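Local coordinates for cellulosomal scaffoldin adaptor protein B (Acetivibrio cellulolyticus, PDB 4WI0) that probably recruits the dockerin of a partner scaffoldin through this cohesin domain, a beta-sandwich module that helps assemble the bacterial cellulosome, at residues I5-D10 with I160-I165; I19-V24 with N50-V55; N31-Q36 with T96-Y101; K40-V45 with K124-V129. All coordinates share one frame; numbering follows the deposited sequence.

Contact 1 of 4, residues I5-D10 with I160-I165; sequences ITMNFD and IQPGEI
The carbonyl oxygen of Ile160 receives the hydroxyl of Thr6 in a short hydrogen bond, Thr6 OG1 to Ile160 O 2.6 Å, with the donor standing 36° above the carbonyl plane. Thr6 carries OG1 opposite its own backbone N (chi1 -167°), which aims the hydroxyl across the gap and brings CB against the same oxygen, while Thr6 CA adds a bent C-H...O contact. One residue earlier on strand 4-9, Ile5 O accepts from Ile160 N at 2.9 Å in an almost straight bond. Met7 N, by contrast, lies 3.8 Å from Ile160 O, too far to bond, and is buried without a partner; the hydroxyl of Thr6 is what holds this oxygen.

Farther along, the 160-165 chain is held by apolar packing. The Pro162 ring wedges between Met7 and Phe9: its CG is 4.0 Å from Met7 SD, and its CB meets Phe9 CE2 obliquely at 3.6 Å. Ile165 stretches CD1 over one face of the Phe9 ring, displaced toward the rim, in a CH-pi contact of 4.0 Å from that methyl to the ring centroid. Gly163 O approaches the ring edge instead, close to its plane, 3.3 Å from Phe9 CE2.

Strand 4-9 is thus flanked by the C-terminal segment and by strand 19-27, its antiparallel neighbour, from which Ile20 and Ala22 also pack on Phe9. Met7 faces inward, touching Ile39 of strand 32-40 and Phe130 of strand 129-130 in the other sheet of the sandwich.

Contact 2 of 4, residues I19-V24 with N50-V55; sequences IIKATV and NPKTGV
Lys21 on segment 19-24, part of strand 19-27, and Pro51 in the turn 50-55 are the residues whose CA atoms come nearest, 5.7 Å apart, yet no hydrogen bond joins the two segments. The Lys21 side chain does most of the bridging. It leaves CB with CG opposite the carbonyl carbon (chi1 -59°) and then runs extended, crossing Pro51 at about a right angle. Its CG meets Pro51 CB at 4.1 Å, and farther out Lys21 CE lies 3.4 Å from Pro51 O, so that the methylene next to the ammonium rests against the carbonyl. Two residues earlier, Ile19 directs its CD1 methyl at the backbone of Gly54, where Ile19 CD1 and Gly54 CA are 3.8 Å apart.

The turn owes its shape to bonds of its own. Asn50 OD1 accepts from Lys52 N at 2.9 Å and from Thr53 N at 3.1 Å, the two donors arriving from opposite faces of the amide plane; the bond from Lys52 N makes an Asx turn, and that from Thr53 N an Asx motif. Thr53 OG1 in turn accepts from Val55 N, an ST turn, and Gly54 adopts backbone angles that call for glycine, offering Ile19 a bare CA. Pro51 is buried, with Val115 of strand 111-120 and Thr64 of strand 64-65 also packing on its ring.

Lys21 NZ and Lys52 NZ stand only 4.4 Å apart, a like-charged pair that would be expected to repel modestly, perhaps eased by the nearby Pro51 carbonyl. The contact therefore relies on aliphatic surface against a turn that is already braced internally, at the surface of the domain.

Contact 3 of 4, residues N31-Q36 with T96-Y101; sequences NFSGYQ and TALDVY
Tyr101 swings its ring away from the helix and toward Phe32 and Ser33 by placing CG opposite its own backbone N (chi1 -180°), with the ring turned by a chi2 of 26°. From this position Tyr101 OH donates to Phe32 O at 2.7 Å. The donor is tilted 21° from the carbonyl plane, and the oxygen in turn lies near the plane of the phenol ring, at its edge, with Tyr101 CE2 only 3.3 Å from Phe32 O.

Ser33 follows at the same edge, its CB 4.0 Å from Tyr101 CE2. Leu98, one helical turn before the tyrosine, brings CD2 to 4.1 Å from Ser33 CB, so the serine methylene is touched by both helix side chains. The Ser33 hydroxyl serves another partner, Asn147 O. Met143 of the neighbouring scaffoldin chain packs on Ser33 and Ala146 of that neighbouring chain on Leu98, while Asp99 forms a salt bridge with Lys151 of the same neighbouring chain.

The phenol hydroxyl is used twice: it donates to Phe32 O and accepts from Glu108 N, and Tyr74, Tyr95 and Trp148 surround the ring. The two bonds fix the position of the ring and satisfy the carbonyl of the buried Phe32, tying helix 98-103, consistent with the crowning helix of type II cohesins, to the start of strand 32-40 beside the surface met by the other chain.

Contact 4 of 4, residues K40-V45 with K124-V129; sequences KYDPTV and KATTVV
Lys40 and Val129 pair as an antiparallel hydrogen-bonded couple, whereas beyond them the two chains part and water enters between. The pairing is firm: Lys40 N gives a nearly straight bond of 2.8 Å to Val129 O, and Val129 N returns one of 3.1 Å to Lys40 O in the carbonyl plane. The lysine chain folds back over its own segment, NZ bonding to Tyr41 O and also to Glu86 O.

Next to this pair Tyr41 CB touches Val128 CG2 at 4.1 Å, while the tyrosine ring turns off to meet Phe118. Close side-chain packing returns at the far end, where Val45 and Thr126 reach toward each other tip to tip, Val45 CG1 standing 3.7 Å from Thr126 CB. Val45 sets CG1 opposite its backbone N (chi1 -179°), which pushes that methyl at the threonine.

Between these two apolar points the gap is bridged by water. One molecule donates to Lys40 O and to Thr127 O; a second accepts from Asp42 N, donates to Thr127 O at 2.8 Å and bonds to Thr126 OG1. A third donates to Asp42 OD2 and also meets Thr126 OG1. The other carboxylate oxygen, Asp42 OD1, holds Thr44 N at 3.1 Å and Thr44 OG1 at 2.7 Å, both from the same face.

After strand 32-40 ends, the chain turns through the Asx turn of Asp42 and passes to strand 46-49 in the other sheet, a crossing consistent with the jelly-roll sandwich of cohesins.

Overall arrangement
Contacts 1 and 2 lie on neighbouring strands of one sheet, their centres about 14 Å apart, joined by Asn8 N to Thr23 O at 2.8 Å and by Phe9 packing on Ala22. Contact 4 adjoins contact 1 through the C-terminal segment, Ile165 N meeting Thr126 O at 3.0 Å, with centres about 12 Å apart. Both contacts 2 and 4 are nested within the long chain loop that contact 1 closes, as is contact 3. Contact 3 sits on the opposite side of the domain. The centres of contacts 1 and 3 are about 25 Å apart, and those of contacts 3 and 4 about 32 Å. Contact 3 alone touches the partner scaffoldin chain.

Contact 1 of 4, residues I5-D10 with I160-I165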
loop_
_atom_site.group_PDB
_atom_site.type_symbol
_atom_site.label_atom_id
_atom_site.label_comp_id
_atom_site.label_asym_id
_atom_site.label_seq_id
_atom_site.Cartn_x
_atom_site.Cartn_y
_atom_site.Cartn_z
ATOM N N ILE A 5 16.390 -4.900 6.992
ATOM C CA ILE A 5 15.818 -3.842 7.824
ATOM C C ILE A 5 16.093 -4.209 9.286
ATOM O O ILE A 5 16.050 -5.391 9.671
ATOM C CB ILE A 5 14.302 -3.627 7.592
ATOM C CG1 ILE A 5 13.788 -2.468 8.461
ATOM C CG2 ILE A 5 13.502 -4.886 7.894
ATOM C CD1 ILE A 5 12.463 -1.884 8.017
ATOM N N THR A 6 16.389 -3.191 10.087
ATOM C CA THR A 6 16.724 -3.387 11.484
ATOM C C THR A 6 16.413 -2.144 12.305
ATOM O O THR A 6 16.062 -1.090 11.769
ATOM C CB THR A 6 18.222 -3.751 11.645
ATOM O OG1 THR A 6 18.464 -4.235 12.970
ATOM C CG2 THR A 6 19.124 -2.560 11.374
ATOM N N MET A 7 16.567 -2.285 13.615
ATOM C CA MET A 7 16.448 -1.177 14.533
ATOM C C MET A 7 17.742 -1.077 15.318
ATOM O O MET A 7 18.257 -2.079 15.824
ATOM C CB MET A 7 15.257 -1.396 15.462
ATOM C CG MET A 7 14.981 -0.255 16.428
ATOM S SD MET A 7 13.758 -0.728 17.672
ATOM C CE MET A 7 12.291 -0.843 16.651
ATOM N N ASN A 8 18.269 0.137 15.418
ATOM C CA ASN A 8 19.482 0.393 16.187
ATOM C C ASN A 8 19.241 1.412 17.285
ATOM O O ASN A 8 18.559 2.406 17.061
ATOM C CB ASN A 8 20.575 0.908 15.258
ATOM C CG ASN A 8 21.059 -0.154 14.298
ATOM O OD1 ASN A 8 20.946 -0.005 13.091
ATOM N ND2 ASN A 8 21.612 -1.228 14.836
ATOM N N PHE A 9 19.805 1.162 18.464
ATOM C CA PHE A 9 19.713 2.108 19.580
ATOM C C PHE A 9 20.978 2.937 19.689
ATOM O O PHE A 9 22.077 2.417 19.497
ATOM C CB PHE A 9 19.475 1.384 20.905
ATOM C CG PHE A 9 18.270 0.488 20.901
ATOM C CD1 PHE A 9 17.040 0.960 20.488
ATOM C CD2 PHE A 9 18.364 -0.827 21.340
ATOM C CE1 PHE A 9 15.927 0.142 20.486
ATOM C CE2 PHE A 9 17.248 -1.651 21.344
ATOM C CZ PHE A 9 16.030 -1.168 20.913
ATOM N N ASP A 10 20.828 4.227 19.996
ATOM C CA ASP A 10 21.989 5.065 20.298
ATOM C C ASP A 10 22.683 4.617 21.585
ATOM O O ASP A 10 23.876 4.845 21.752
ATOM C CB ASP A 10 21.615 6.548 20.376
ATOM C CG ASP A 10 20.632 6.862 21.487
ATOM O OD1 ASP A 10 19.968 5.943 22.016
ATOM O OD2 ASP A 10 20.505 8.055 21.821
ATOM N N ILE A 160 16.388 -7.854 11.116
ATOM C CA ILE A 160 17.349 -8.007 12.198
ATOM C C ILE A 160 16.811 -7.291 13.426
ATOM O O ILE A 160 16.731 -6.065 13.455
ATOM C CB ILE A 160 18.745 -7.467 11.800
ATOM C CG1 ILE A 160 19.273 -8.228 10.573
ATOM C CG2 ILE A 160 19.741 -7.589 12.952
ATOM C CD1 ILE A 160 20.577 -7.696 10.012
ATOM N N GLN A 161 16.446 -8.076 14.438
ATOM C CA GLN A 161 15.885 -7.547 15.670
ATOM C C GLN A 161 16.994 -6.875 16.488
ATOM O O GLN A 161 18.141 -7.309 16.454
ATOM C CB GLN A 161 15.257 -8.671 16.505
ATOM C CG GLN A 161 14.181 -9.497 15.813
ATOM C CD GLN A 161 12.859 -8.762 15.659
ATOM O OE1 GLN A 161 12.755 -7.577 15.956
ATOM N NE2 GLN A 161 11.843 -9.476 15.199
ATOM N N PRO A 162 16.651 -5.830 17.249
ATOM C CA PRO A 162 17.662 -5.143 18.065
ATOM C C PRO A 162 18.102 -5.927 19.296
ATOM O O PRO A 162 17.471 -6.909 19.663
ATOM C CB PRO A 162 16.950 -3.846 18.480
ATOM C CG PRO A 162 15.502 -4.192 18.467
ATOM C CD PRO A 162 15.320 -5.215 17.375
ATOM N N GLY A 163 19.185 -5.477 19.921
ATOM C CA GLY A 163 19.649 -6.035 21.181
ATOM C C GLY A 163 18.738 -5.674 22.339
ATOM O O GLY A 163 17.870 -4.811 22.214
ATOM N N GLU A 164 18.933 -6.355 23.464
ATOM C CA GLU A 164 18.153 -6.092 24.673
ATOM C C GLU A 164 18.484 -4.712 25.268
ATOM O O GLU A 164 19.591 -4.203 25.084
ATOM C CB GLU A 164 18.431 -7.184 25.711
ATOM C CG GLU A 164 17.495 -7.200 26.904
ATOM C CD GLU A 164 17.781 -8.359 27.852
ATOM O OE1 GLU A 164 18.966 -8.695 28.056
ATOM O OE2 GLU A 164 16.819 -8.921 28.407
ATOM N N ILE A 165 17.519 -4.123 25.979
ATOM C CA ILE A 165 17.720 -2.864 26.708
ATOM C C ILE A 165 17.834 -3.137 28.212
ATOM O O ILE A 165 17.016 -3.868 28.775
ATOM C CB ILE A 165 16.573 -1.868 26.422
ATOM C CG1 ILE A 165 16.685 -1.350 24.981
ATOM C CG2 ILE A 165 16.606 -0.705 27.407
ATOM C CD1 ILE A 165 15.459 -0.620 24.479
#

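Contact 2 of 4, residues I19-V24 with N50-V55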
loop_
_atom_site.group_PDB
_atom_site.type_symbol
_atom_site.label_atom_id
_atom_site.label_comp_id
_atom_site.label_asym_id
_atom_site.label_seq_id
_atom_site.Cartn_x
_atom_site.Cartn_y
_atom_site.Cartn_z
ATOM N N ILE A 19 15.991 8.841 27.703
ATOM C CA ILE A 19 15.393 8.437 26.448
ATOM C C ILE A 19 16.399 7.699 25.569
ATOM O O ILE A 19 17.517 8.167 25.355
ATOM C CB ILE A 19 14.868 9.666 25.685
ATOM C CG1 ILE A 19 13.826 10.400 26.536
ATOM C CG2 ILE A 19 14.257 9.248 24.352
ATOM C CD1 ILE A 19 13.521 11.798 26.057
ATOM N N ILE A 20 15.987 6.544 25.067
ATOM C CA ILE A 20 16.730 5.826 24.045
ATOM C C ILE A 20 16.137 6.178 22.677
ATOM O O ILE A 20 14.927 6.051 22.476
ATOM C CB ILE A 20 16.634 4.304 24.254
ATOM C CG1 ILE A 20 17.252 3.922 25.606
ATOM C CG2 ILE A 20 17.314 3.567 23.103
ATOM C CD1 ILE A 20 17.119 2.458 25.970
ATOM N N LYS A 21 16.982 6.616 21.748
ATOM C CA LYS A 21 16.565 6.813 20.359
ATOM C C LYS A 21 16.691 5.505 19.578
ATOM O O LYS A 21 17.783 4.953 19.450
ATOM C CB LYS A 21 17.387 7.922 19.695
ATOM C CG LYS A 21 17.273 9.271 20.401
ATOM C CD LYS A 21 17.772 10.415 19.535
ATOM C CE LYS A 21 17.882 11.718 20.321
ATOM N NZ LYS A 21 17.824 12.908 19.424
ATOM N N ALA A 22 15.561 5.012 19.076
ATOM C CA ALA A 22 15.504 3.793 18.271
ATOM C C ALA A 22 15.347 4.141 16.792
ATOM O O ALA A 22 14.308 4.675 16.383
ATOM C CB ALA A 22 14.349 2.922 18.730
ATOM N N THR A 23 16.389 3.865 16.009
ATOM C CA THR A 23 16.408 4.218 14.592
ATOM C C THR A 23 16.147 2.975 13.735
ATOM O O THR A 23 16.862 1.971 13.842
ATOM C CB THR A 23 17.751 4.862 14.185
ATOM O OG1 THR A 23 17.948 6.087 14.905
ATOM C CG2 THR A 23 17.779 5.164 12.702
ATOM N N VAL A 24 15.107 3.053 12.908
ATOM C CA VAL A 24 14.823 2.040 11.889
ATOM C C VAL A 24 15.701 2.339 10.671
ATOM O O VAL A 24 15.638 3.449 10.108
ATOM C CB VAL A 24 13.331 2.038 11.488
ATOM C CG1 VAL A 24 13.037 0.953 10.453
ATOM C CG2 VAL A 24 12.445 1.847 12.715
ATOM N N ASN A 50 8.371 11.071 21.427
ATOM C CA ASN A 50 9.131 11.752 20.398
ATOM C C ASN A 50 10.611 11.776 20.799
ATOM O O ASN A 50 10.934 12.169 21.923
ATOM C CB ASN A 50 8.614 13.179 20.211
ATOM C CG ASN A 50 9.317 13.912 19.079
ATOM O OD1 ASN A 50 10.466 14.326 19.218
ATOM N ND2 ASN A 50 8.633 14.067 17.952
ATOM N N PRO A 51 11.514 11.358 19.886
ATOM C CA PRO A 51 12.930 11.176 20.261
ATOM C C PRO A 51 13.684 12.475 20.553
ATOM O O PRO A 51 14.697 12.440 21.251
ATOM C CB PRO A 51 13.533 10.453 19.049
ATOM C CG PRO A 51 12.622 10.776 17.911
ATOM C CD PRO A 51 11.254 10.971 18.485
ATOM N N LYS A 52 13.200 13.601 20.030
ATOM C CA LYS A 52 13.820 14.904 20.287
ATOM C C LYS A 52 13.221 15.638 21.484
ATOM O O LYS A 52 13.956 16.263 22.239
ATOM C CB LYS A 52 13.717 15.809 19.056
ATOM C CG LYS A 52 14.572 15.356 17.881
ATOM C CD LYS A 52 14.861 16.491 16.901
ATOM C CE LYS A 52 15.843 17.524 17.433
ATOM N NZ LYS A 52 17.184 16.942 17.732
ATOM N N THR A 53 11.897 15.592 21.643
ATOM C CA THR A 53 11.212 16.407 22.658
ATOM C C THR A 53 10.833 15.648 23.930
ATOM O O THR A 53 10.636 16.257 24.984
ATOM C CB THR A 53 9.920 17.034 22.102
ATOM O OG1 THR A 53 8.945 16.015 21.868
ATOM C CG2 THR A 53 10.196 17.797 20.820
ATOM N N GLY A 54 10.703 14.332 23.828
ATOM C CA GLY A 54 10.295 13.522 24.970
ATOM C C GLY A 54 8.793 13.458 25.199
ATOM O O GLY A 54 8.339 12.808 26.146
ATOM N N VAL A 55 8.013 14.102 24.328
ATOM C CA VAL A 55 6.561 14.089 24.450
ATOM C C VAL A 55 6.019 12.682 24.183
ATOM O O VAL A 55 6.343 12.072 23.175
ATOM C CB VAL A 55 5.904 15.075 23.464
ATOM C CG1 VAL A 55 4.388 14.920 23.470
ATOM C CG2 VAL A 55 6.297 16.497 23.807
#

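Contact 3 of 4, residues N31-Q36 with T96-Y101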
loop_
_atom_site.group_PDB
_atom_site.type_symbol
_atom_site.label_atom_id
_atom_site.label_comp_id
_atom_site.label_asym_id
_atom_site.label_seq_id
_atom_site.Cartn_x
_atom_site.Cartn_y
_atom_site.Cartn_z
ATOM N N ASN A 31 15.648 0.038 -5.109
ATOM C CA ASN A 31 14.601 0.963 -5.551
ATOM C C ASN A 31 13.507 1.174 -4.498
ATOM O O ASN A 31 12.314 1.201 -4.808
ATOM C CB ASN A 31 13.997 0.454 -6.863
ATOM C CG ASN A 31 15.014 0.395 -7.991
ATOM O OD1 ASN A 31 16.027 1.090 -7.963
ATOM N ND2 ASN A 31 14.733 -0.422 -9.002
ATOM N N PHE A 32 13.944 1.326 -3.249
ATOM C CA PHE A 32 13.064 1.430 -2.080
ATOM C C PHE A 32 12.197 2.686 -2.154
ATOM O O PHE A 32 12.710 3.779 -2.421
ATOM C CB PHE A 32 13.927 1.436 -0.807
ATOM C CG PHE A 32 13.187 1.810 0.445
ATOM C CD1 PHE A 32 12.411 0.878 1.112
ATOM C CD2 PHE A 32 13.303 3.085 0.980
ATOM C CE1 PHE A 32 11.747 1.216 2.278
ATOM C CE2 PHE A 32 12.643 3.429 2.143
ATOM C CZ PHE A 32 11.862 2.495 2.793
ATOM N N SER A 33 10.890 2.514 -1.933
ATOM C CA SER A 33 9.928 3.631 -1.988
ATOM C C SER A 33 9.054 3.798 -0.738
ATOM O O SER A 33 8.291 4.745 -0.650
ATOM C CB SER A 33 9.016 3.471 -3.206
ATOM O OG SER A 33 8.167 2.356 -3.037
ATOM N N GLY A 34 9.147 2.891 0.233
ATOM C CA GLY A 34 8.376 3.057 1.450
ATOM C C GLY A 34 8.454 1.855 2.352
ATOM O O GLY A 34 8.756 0.749 1.894
ATOM N N TYR A 35 8.195 2.079 3.639
ATOM C CA TYR A 35 8.149 1.003 4.628
ATOM C C TYR A 35 6.848 1.080 5.414
ATOM O O TYR A 35 6.220 2.131 5.499
ATOM C CB TYR A 35 9.340 1.112 5.608
ATOM C CG TYR A 35 9.146 2.217 6.606
ATOM C CD1 TYR A 35 8.456 1.994 7.785
ATOM C CD2 TYR A 35 9.587 3.502 6.342
ATOM C CE1 TYR A 35 8.232 3.014 8.692
ATOM C CE2 TYR A 35 9.368 4.531 7.243
ATOM C CZ TYR A 35 8.682 4.282 8.417
ATOM O OH TYR A 35 8.446 5.294 9.317
ATOM N N GLN A 36 6.461 -0.056 5.992
ATOM C CA GLN A 36 5.496 -0.107 7.083
ATOM C C GLN A 36 6.048 -1.149 8.058
ATOM O O GLN A 36 6.464 -2.238 7.632
ATOM C CB GLN A 36 4.097 -0.532 6.606
ATOM C CG GLN A 36 3.063 -0.597 7.724
ATOM C CD GLN A 36 1.643 -0.856 7.248
ATOM O OE1 GLN A 36 1.406 -1.200 6.086
ATOM N NE2 GLN A 36 0.689 -0.714 8.157
ATOM N N THR A 96 4.679 8.927 -2.999
ATOM C CA THR A 96 3.450 8.735 -3.772
ATOM C C THR A 96 3.614 9.014 -5.275
ATOM O O THR A 96 2.914 8.407 -6.108
ATOM C CB THR A 96 2.310 9.616 -3.210
ATOM O OG1 THR A 96 2.703 10.993 -3.248
ATOM C CG2 THR A 96 2.006 9.218 -1.784
ATOM N N ALA A 97 4.513 9.933 -5.626
ATOM C CA ALA A 97 4.731 10.288 -7.032
ATOM C C ALA A 97 5.839 9.389 -7.561
ATOM O O ALA A 97 6.980 9.817 -7.719
ATOM C CB ALA A 97 5.098 11.763 -7.165
ATOM N N LEU A 98 5.490 8.127 -7.804
ATOM C CA LEU A 98 6.475 7.098 -8.098
ATOM C C LEU A 98 7.137 7.307 -9.454
ATOM O O LEU A 98 8.319 7.023 -9.604
ATOM C CB LEU A 98 5.850 5.692 -7.988
ATOM C CG LEU A 98 5.282 5.296 -6.619
ATOM C CD1 LEU A 98 4.741 3.870 -6.630
ATOM C CD2 LEU A 98 6.324 5.450 -5.515
ATOM N N ASP A 99 6.385 7.821 -10.428
ATOM C CA ASP A 99 6.937 8.100 -11.755
ATOM C C ASP A 99 8.013 9.200 -11.735
ATOM O O ASP A 99 9.040 9.095 -12.410
ATOM C CB ASP A 99 5.814 8.438 -12.761
ATOM C CG ASP A 99 4.941 9.614 -12.323
ATOM O OD1 ASP A 99 5.037 10.075 -11.163
ATOM O OD2 ASP A 99 4.140 10.074 -13.151
ATOM N N VAL A 100 7.778 10.247 -10.952
ATOM C CA VAL A 100 8.778 11.287 -10.720
ATOM C C VAL A 100 10.028 10.688 -10.064
ATOM O O VAL A 100 11.150 10.992 -10.451
ATOM C CB VAL A 100 8.212 12.409 -9.823
ATOM C CG1 VAL A 100 9.301 13.404 -9.445
ATOM C CG2 VAL A 100 7.070 13.134 -10.527
ATOM N N TYR A 101 9.824 9.828 -9.071
ATOM C CA TYR A 101 10.937 9.202 -8.365
ATOM C C TYR A 101 11.816 8.397 -9.333
ATOM O O TYR A 101 13.048 8.556 -9.352
ATOM C CB TYR A 101 10.384 8.341 -7.219
ATOM C CG TYR A 101 11.390 7.603 -6.356
ATOM C CD1 TYR A 101 12.696 8.063 -6.194
ATOM C CD2 TYR A 101 11.003 6.467 -5.650
ATOM C CE1 TYR A 101 13.597 7.390 -5.396
ATOM C CE2 TYR A 101 11.896 5.788 -4.850
ATOM C CZ TYR A 101 13.191 6.249 -4.723
ATOM O OH TYR A 101 14.073 5.579 -3.918
#

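Contact 4 of 4, residues K40-V45 with K124-V129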
loop_
_atom_site.group_PDB
_atom_site.type_symbol
_atom_site.label_atom_id
_atom_site.label_comp_id
_atom_site.label_asym_id
_atom_site.label_seq_id
_atom_site.Cartn_x
_atom_site.Cartn_y
_atom_site.Cartn_z
ATOM N N LYS A 40 6.599 -4.132 18.709
ATOM C CA LYS A 40 6.089 -4.477 20.031
ATOM C C LYS A 40 7.122 -4.144 21.094
ATOM O O LYS A 40 8.279 -4.563 20.993
ATOM C CB LYS A 40 5.753 -5.971 20.106
ATOM C CG LYS A 40 5.160 -6.418 21.438
ATOM C CD LYS A 40 3.676 -6.090 21.568
ATOM C CE LYS A 40 3.082 -6.684 22.842
ATOM N NZ LYS A 40 3.460 -5.867 24.030
ATOM N N TYR A 41 6.685 -3.419 22.121
ATOM C CA TYR A 41 7.489 -3.125 23.311
ATOM C C TYR A 41 6.650 -3.333 24.578
ATOM O O TYR A 41 5.436 -3.510 24.502
ATOM C CB TYR A 41 8.010 -1.688 23.268
ATOM C CG TYR A 41 6.924 -0.629 23.312
ATOM C CD1 TYR A 41 6.174 -0.324 22.184
ATOM C CD2 TYR A 41 6.659 0.080 24.485
ATOM C CE1 TYR A 41 5.189 0.650 22.220
ATOM C CE2 TYR A 41 5.675 1.059 24.531
ATOM C CZ TYR A 41 4.941 1.339 23.399
ATOM O OH TYR A 41 3.957 2.301 23.437
ATOM N N ASP A 42 7.300 -3.314 25.737
ATOM C CA ASP A 42 6.607 -3.450 27.028
ATOM C C ASP A 42 6.242 -2.061 27.589
ATOM O O ASP A 42 7.119 -1.335 28.072
ATOM C CB ASP A 42 7.491 -4.197 28.012
ATOM C CG ASP A 42 6.797 -4.496 29.330
ATOM O OD1 ASP A 42 5.765 -3.864 29.673
ATOM O OD2 ASP A 42 7.309 -5.375 30.040
ATOM N N PRO A 43 4.945 -1.701 27.557
ATOM C CA PRO A 43 4.557 -0.336 27.935
ATOM C C PRO A 43 4.719 -0.010 29.434
ATOM O O PRO A 43 4.790 1.160 29.788
ATOM C CB PRO A 43 3.096 -0.242 27.492
ATOM C CG PRO A 43 2.604 -1.647 27.453
ATOM C CD PRO A 43 3.782 -2.540 27.216
ATOM N N THR A 44 4.804 -1.018 30.295
ATOM C CA THR A 44 5.096 -0.792 31.723
ATOM C C THR A 44 6.581 -0.522 32.005
ATOM O O THR A 44 6.934 -0.015 33.082
ATOM C CB THR A 44 4.658 -1.983 32.600
ATOM O OG1 THR A 44 5.443 -3.138 32.282
ATOM C CG2 THR A 44 3.186 -2.295 32.395
ATOM N N VAL A 45 7.448 -0.884 31.064
ATOM C CA VAL A 45 8.879 -0.629 31.199
ATOM C C VAL A 45 9.314 0.558 30.350
ATOM O O VAL A 45 10.064 1.408 30.824
ATOM C CB VAL A 45 9.716 -1.868 30.828
ATOM C CG1 VAL A 45 11.204 -1.571 30.996
ATOM C CG2 VAL A 45 9.315 -3.054 31.703
ATOM N N LYS A 124 15.035 -1.954 34.026
ATOM C CA LYS A 124 14.676 -3.361 34.069
ATOM C C LYS A 124 14.863 -3.932 32.662
ATOM O O LYS A 124 14.547 -3.260 31.673
ATOM C CB LYS A 124 13.212 -3.466 34.488
ATOM C CG LYS A 124 12.728 -4.833 34.913
ATOM C CD LYS A 124 11.215 -4.792 35.076
ATOM C CE LYS A 124 10.616 -6.182 35.064
ATOM N NZ LYS A 124 11.174 -6.999 36.170
ATOM N N ALA A 125 15.396 -5.146 32.571
ATOM C CA ALA A 125 15.674 -5.768 31.276
ATOM C C ALA A 125 14.411 -5.848 30.432
ATOM O O ALA A 125 13.370 -6.294 30.915
ATOM C CB ALA A 125 16.258 -7.161 31.470
ATOM N N THR A 126 14.502 -5.429 29.172
ATOM C CA THR A 126 13.323 -5.391 28.303
ATOM C C THR A 126 13.669 -5.506 26.807
ATOM O O THR A 126 14.759 -5.134 26.364
ATOM C CB THR A 126 12.482 -4.115 28.586
ATOM O OG1 THR A 126 11.149 -4.270 28.079
ATOM C CG2 THR A 126 13.128 -2.875 27.986
ATOM N N THR A 127 12.702 -6.005 26.043
ATOM C CA THR A 127 12.896 -6.384 24.647
ATOM C C THR A 127 11.963 -5.624 23.704
ATOM O O THR A 127 10.767 -5.512 23.961
ATOM C CB THR A 127 12.633 -7.887 24.485
ATOM O OG1 THR A 127 13.628 -8.616 25.216
ATOM C CG2 THR A 127 12.669 -8.311 23.021
ATOM N N VAL A 128 12.522 -5.122 22.609
ATOM C CA VAL A 128 11.742 -4.489 21.544
ATOM C C VAL A 128 11.907 -5.332 20.276
ATOM O O VAL A 128 13.037 -5.666 19.902
ATOM C CB VAL A 128 12.220 -3.047 21.289
ATOM C CG1 VAL A 128 11.464 -2.408 20.121
ATOM C CG2 VAL A 128 12.063 -2.201 22.547
ATOM N N VAL A 129 10.796 -5.692 19.630
ATOM C CA VAL A 129 10.855 -6.415 18.354
ATOM C C VAL A 129 9.876 -5.903 17.299
ATOM O O VAL A 129 8.803 -5.394 17.619
ATOM C CB VAL A 129 10.603 -7.936 18.516
ATOM C CG1 VAL A 129 11.729 -8.582 19.299
ATOM C CG2 VAL A 129 9.249 -8.227 19.162
HETATM O O HOH W 1 8.735 -6.810 22.694
HETATM O O HOH W 2 10.015 -3.420 25.640
HETATM O O HOH W 3 9.993 -6.021 29.779
#